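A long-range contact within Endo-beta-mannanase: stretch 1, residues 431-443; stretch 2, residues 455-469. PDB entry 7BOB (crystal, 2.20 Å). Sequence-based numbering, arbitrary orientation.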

# COMPACT_ATOMS: atom_id res chain seq x y z
N ARG A 431 -3.29 -29.97 -12.74
CA ARG A 431 -3.04 -29.57 -11.36
C ARG A 431 -1.65 -30.04 -10.94
O ARG A 431 -1.35 -31.23 -11.00
CB ARG A 431 -4.11 -30.13 -10.43
CG ARG A 431 -5.46 -29.47 -10.61
CD ARG A 431 -6.55 -30.12 -9.72
NE ARG A 431 -6.10 -30.31 -8.35
CZ ARG A 431 -6.87 -30.81 -7.38
NH1 ARG A 431 -8.13 -31.16 -7.65
NH2 ARG A 431 -6.39 -30.96 -6.16
N GLY A 432 -0.82 -29.10 -10.51
CA GLY A 432 0.51 -29.43 -10.01
C GLY A 432 0.57 -30.02 -8.62
O GLY A 432 1.61 -30.54 -8.22
N ASP A 433 -0.52 -29.93 -7.85
CA ASP A 433 -0.61 -30.58 -6.55
C ASP A 433 -1.12 -32.02 -6.65
O ASP A 433 -1.43 -32.62 -5.62
CB ASP A 433 -1.52 -29.77 -5.62
CG ASP A 433 -2.98 -29.89 -6.02
OD1 ASP A 433 -3.87 -29.74 -5.14
OD2 ASP A 433 -3.24 -30.14 -7.22
N GLN A 434 -1.23 -32.57 -7.85
CA GLN A 434 -1.60 -33.96 -8.03
C GLN A 434 -0.65 -34.60 -9.03
O GLN A 434 -0.09 -33.89 -9.88
CB GLN A 434 -3.04 -34.11 -8.53
CG GLN A 434 -4.07 -33.79 -7.45
CD GLN A 434 -5.48 -33.79 -7.97
OE1 GLN A 434 -5.72 -33.75 -9.17
NE2 GLN A 434 -6.44 -33.84 -7.05
N PRO A 435 -0.44 -35.92 -8.96
CA PRO A 435 0.49 -36.56 -9.91
C PRO A 435 0.14 -36.18 -11.34
O PRO A 435 -1.02 -35.93 -11.67
CB PRO A 435 0.30 -38.06 -9.64
CG PRO A 435 -0.21 -38.12 -8.21
CD PRO A 435 -1.05 -36.89 -8.02
N LEU A 436 1.15 -36.07 -12.17
CA LEU A 436 0.76 -35.55 -13.47
C LEU A 436 0.16 -36.67 -14.33
O LEU A 436 0.67 -37.80 -14.34
CB LEU A 436 1.96 -34.92 -14.19
CG LEU A 436 2.42 -33.55 -13.67
CD1 LEU A 436 3.63 -33.06 -14.47
CD2 LEU A 436 1.30 -32.53 -13.73
N PRO A 437 -0.92 -36.38 -15.05
CA PRO A 437 -1.47 -37.37 -15.98
C PRO A 437 -0.42 -37.83 -16.98
O PRO A 437 0.41 -37.04 -17.43
CB PRO A 437 -2.60 -36.61 -16.69
CG PRO A 437 -2.97 -35.52 -15.73
CD PRO A 437 -1.69 -35.13 -15.04
N SER A 438 -0.45 -39.12 -17.31
CA SER A 438 0.51 -39.64 -18.26
C SER A 438 0.35 -38.90 -19.59
O SER A 438 -0.73 -38.38 -19.89
CB SER A 438 0.31 -41.14 -18.45
OG SER A 438 1.22 -41.64 -19.41
N PRO A 439 1.42 -38.79 -20.37
CA PRO A 439 1.37 -37.94 -21.58
C PRO A 439 0.37 -38.39 -22.64
O PRO A 439 0.15 -37.65 -23.60
CB PRO A 439 2.81 -38.00 -22.12
CG PRO A 439 3.65 -38.35 -20.95
CD PRO A 439 2.79 -39.22 -20.05
N SER A 440 -0.25 -39.57 -22.50
CA SER A 440 -1.31 -39.94 -23.44
C SER A 440 -2.61 -39.18 -23.15
O SER A 440 -3.40 -38.93 -24.07
CB SER A 440 -1.55 -41.46 -23.42
OG SER A 440 -1.45 -42.00 -22.11
N GLU A 441 -2.84 -38.80 -21.89
CA GLU A 441 -3.98 -37.97 -21.51
C GLU A 441 -3.66 -36.47 -21.65
O GLU A 441 -4.34 -35.75 -22.39
CB GLU A 441 -4.41 -38.27 -20.07
CG GLU A 441 -4.29 -39.73 -19.67
CD GLU A 441 -5.24 -40.63 -20.45
OE1 GLU A 441 -6.43 -40.25 -20.61
OE2 GLU A 441 -4.80 -41.71 -20.91
N VAL A 442 -2.65 -36.00 -20.93
CA VAL A 442 -2.23 -34.60 -21.00
C VAL A 442 -0.88 -34.59 -21.73
O VAL A 442 0.16 -34.97 -21.18
CB VAL A 442 -2.15 -33.96 -19.60
CG1 VAL A 442 -1.45 -32.62 -19.65
CG2 VAL A 442 -3.57 -33.79 -19.01
N GLU A 443 -0.90 -34.19 -23.00
CA GLU A 443 0.31 -34.30 -23.81
C GLU A 443 1.14 -33.03 -23.86
O GLU A 443 2.36 -33.11 -24.06
CB GLU A 443 -0.05 -34.73 -25.23
CG GLU A 443 1.12 -35.38 -25.98
CD GLU A 443 1.04 -35.23 -27.49
OE1 GLU A 443 1.96 -34.60 -28.08
OE2 GLU A 443 0.05 -35.74 -28.08
N ASP A 455 9.73 -30.52 -5.84
CA ASP A 455 8.91 -31.69 -6.14
C ASP A 455 8.20 -31.51 -7.47
O ASP A 455 8.15 -32.45 -8.29
CB ASP A 455 7.90 -31.94 -5.01
CG ASP A 455 7.21 -30.65 -4.52
OD1 ASP A 455 7.47 -29.58 -5.09
OD2 ASP A 455 6.41 -30.72 -3.54
N GLU A 456 7.69 -30.31 -7.72
CA GLU A 456 7.04 -30.05 -9.00
C GLU A 456 8.00 -30.25 -10.16
O GLU A 456 7.63 -30.82 -11.19
CB GLU A 456 6.46 -28.65 -9.02
CG GLU A 456 5.49 -28.41 -7.88
CD GLU A 456 4.96 -27.00 -7.88
OE1 GLU A 456 4.09 -26.70 -8.75
OE2 GLU A 456 5.43 -26.19 -7.04
N ILE A 457 9.26 -29.81 -9.99
CA ILE A 457 10.24 -29.96 -11.07
C ILE A 457 10.51 -31.43 -11.35
O ILE A 457 10.47 -31.88 -12.50
CB ILE A 457 11.54 -29.20 -10.74
CG1 ILE A 457 11.27 -27.69 -10.75
CG2 ILE A 457 12.62 -29.52 -11.76
CD1 ILE A 457 12.15 -26.90 -9.79
N LYS A 458 10.78 -32.21 -10.29
CA LYS A 458 11.03 -33.64 -10.43
C LYS A 458 9.89 -34.33 -11.18
O LYS A 458 10.13 -35.15 -12.08
CB LYS A 458 11.23 -34.27 -9.05
CG LYS A 458 12.58 -33.93 -8.40
CD LYS A 458 12.70 -34.57 -7.02
CE LYS A 458 13.98 -34.11 -6.30
NZ LYS A 458 13.98 -34.50 -4.86
N GLU A 459 8.65 -34.03 -10.80
CA GLU A 459 7.51 -34.66 -11.46
C GLU A 459 7.40 -34.19 -12.90
O GLU A 459 7.17 -35.01 -13.80
CB GLU A 459 6.22 -34.37 -10.69
CG GLU A 459 4.98 -35.04 -11.26
CD GLU A 459 4.81 -36.50 -10.83
OE1 GLU A 459 3.79 -37.12 -11.22
OE2 GLU A 459 5.69 -37.02 -10.11
N LEU A 460 7.58 -32.90 -13.15
CA LEU A 460 7.59 -32.41 -14.53
C LEU A 460 8.66 -33.12 -15.34
O LEU A 460 8.46 -33.41 -16.53
CB LEU A 460 7.81 -30.90 -14.55
CG LEU A 460 6.57 -30.07 -14.27
CD1 LEU A 460 6.98 -28.69 -13.76
CD2 LEU A 460 5.73 -29.95 -15.53
N HIS A 461 9.81 -33.42 -14.72
CA HIS A 461 10.87 -34.14 -15.42
C HIS A 461 10.40 -35.52 -15.86
O HIS A 461 10.46 -35.88 -17.04
CB HIS A 461 12.10 -34.24 -14.50
CG HIS A 461 13.24 -35.02 -15.08
ND1 HIS A 461 14.26 -34.44 -15.81
CD2 HIS A 461 13.52 -36.35 -15.03
CE1 HIS A 461 15.11 -35.38 -16.19
NE2 HIS A 461 14.69 -36.54 -15.73
N SER A 462 9.88 -36.30 -14.91
CA SER A 462 9.41 -37.65 -15.21
C SER A 462 8.27 -37.64 -16.23
O SER A 462 8.23 -38.48 -17.13
CB SER A 462 8.98 -38.32 -13.91
OG SER A 462 8.01 -39.30 -14.17
N TRP A 463 7.35 -36.68 -16.11
CA TRP A 463 6.33 -36.50 -17.14
C TRP A 463 6.95 -36.23 -18.51
O TRP A 463 6.54 -36.82 -19.52
CB TRP A 463 5.38 -35.36 -16.75
CG TRP A 463 4.32 -35.09 -17.78
CD1 TRP A 463 3.18 -35.80 -17.98
CD2 TRP A 463 4.31 -34.04 -18.77
NE1 TRP A 463 2.46 -35.26 -19.02
CE2 TRP A 463 3.13 -34.18 -19.52
CE3 TRP A 463 5.19 -32.98 -19.07
CZ2 TRP A 463 2.79 -33.32 -20.56
CZ3 TRP A 463 4.85 -32.12 -20.11
CH2 TRP A 463 3.66 -32.30 -20.85
N VAL A 464 7.94 -35.33 -18.58
CA VAL A 464 8.58 -35.03 -19.86
C VAL A 464 9.31 -36.26 -20.38
O VAL A 464 9.35 -36.51 -21.59
CB VAL A 464 9.53 -33.82 -19.74
CG1 VAL A 464 10.35 -33.66 -21.02
CG2 VAL A 464 8.77 -32.52 -19.42
N GLU A 465 9.89 -37.05 -19.48
CA GLU A 465 10.65 -38.22 -19.88
C GLU A 465 9.77 -39.24 -20.61
O GLU A 465 10.24 -39.91 -21.54
CB GLU A 465 11.31 -38.87 -18.67
CG GLU A 465 12.81 -38.77 -18.71
CD GLU A 465 13.47 -39.55 -17.59
OE1 GLU A 465 14.72 -39.66 -17.61
OE2 GLU A 465 12.72 -40.06 -16.70
N GLN A 466 8.51 -39.38 -20.20
CA GLN A 466 7.58 -40.28 -20.87
C GLN A 466 6.92 -39.64 -22.08
O GLN A 466 6.00 -40.25 -22.64
CB GLN A 466 6.48 -40.75 -19.90
CG GLN A 466 6.94 -41.12 -18.51
CD GLN A 466 5.76 -41.21 -17.52
OE1 GLN A 466 4.61 -41.46 -17.92
NE2 GLN A 466 6.03 -40.99 -16.23
N GLY A 467 7.33 -38.45 -22.50
CA GLY A 467 6.87 -37.91 -23.77
C GLY A 467 6.15 -36.58 -23.70
O GLY A 467 5.75 -36.06 -24.75
N GLY A 468 5.97 -36.00 -22.52
CA GLY A 468 5.32 -34.70 -22.45
C GLY A 468 6.10 -33.63 -23.19
O GLY A 468 7.33 -33.59 -23.16
N GLN A 469 5.36 -32.76 -23.89
CA GLN A 469 5.90 -31.54 -24.47
C GLN A 469 5.63 -30.38 -23.50
O GLN A 469 4.46 -30.03 -23.26
CB GLN A 469 5.26 -31.26 -25.82
CG GLN A 469 5.12 -32.48 -26.71
CD GLN A 469 6.46 -33.04 -27.07
OE1 GLN A 469 7.24 -32.39 -27.76
NE2 GLN A 469 6.76 -34.24 -26.56

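A loop that lacks regular secondary structure can still pack against a helix when large side chains fill the gap and some backbone polar groups find partners. The contact between residues 431-443 and 455-469 of this endo-beta-mannanase illustrates the principle, burying 605 Å² in all. The loop follows the helix to its end at Glu-465 and continues past the turn beyond it, so that Gly-432 lies near Glu-456, Ser-438 near Trp-463 and Pro-439 near Gly-468.

Trp-463 is the centre of the contact and has the largest covered area. Its CA-to-CB bond points toward the loop, and backbone carbonyls meet the ring edge: Pro-437 O lies 3.1 Å from Trp-463 CD1, while Trp-463 NE1 donates a weak hydrogen bond to Val-442 O at 3.2 Å, its angle of 133° well short of linear. Pro-439 packs against the same indole, with its CG 4.2 Å from the centroid of the Trp-463 five-membered ring in an off-centre CH-pi contact. The proline also reaches the chain after the helix, where Pro-439 CG is 3.5 Å from Gln-466 O. There Gly-467 adopts phi 122°, a conformation that calls for glycine, and a CB on Gly-468 would clash with Trp-463 CE3.

Leu-436 combines both kinds of interaction. Its side chain makes apolar contacts, Leu-436 CD1 lying 3.7 Å from Trp-463 CB and 3.9 Å from Leu-460 CD2, whereas its backbone N donates a nearly straight hydrogen bond to Glu-459 OE1 at 3.0 Å. A carboxylate from the helix thus accepts the hydrogen of a loop amide. Further along, Gln-469 N bonds to Glu-443 O at 3.0 Å and 170°, joining backbone to backbone. Apolar packing and two well-aligned hydrogen bonds thus occur together in this contact.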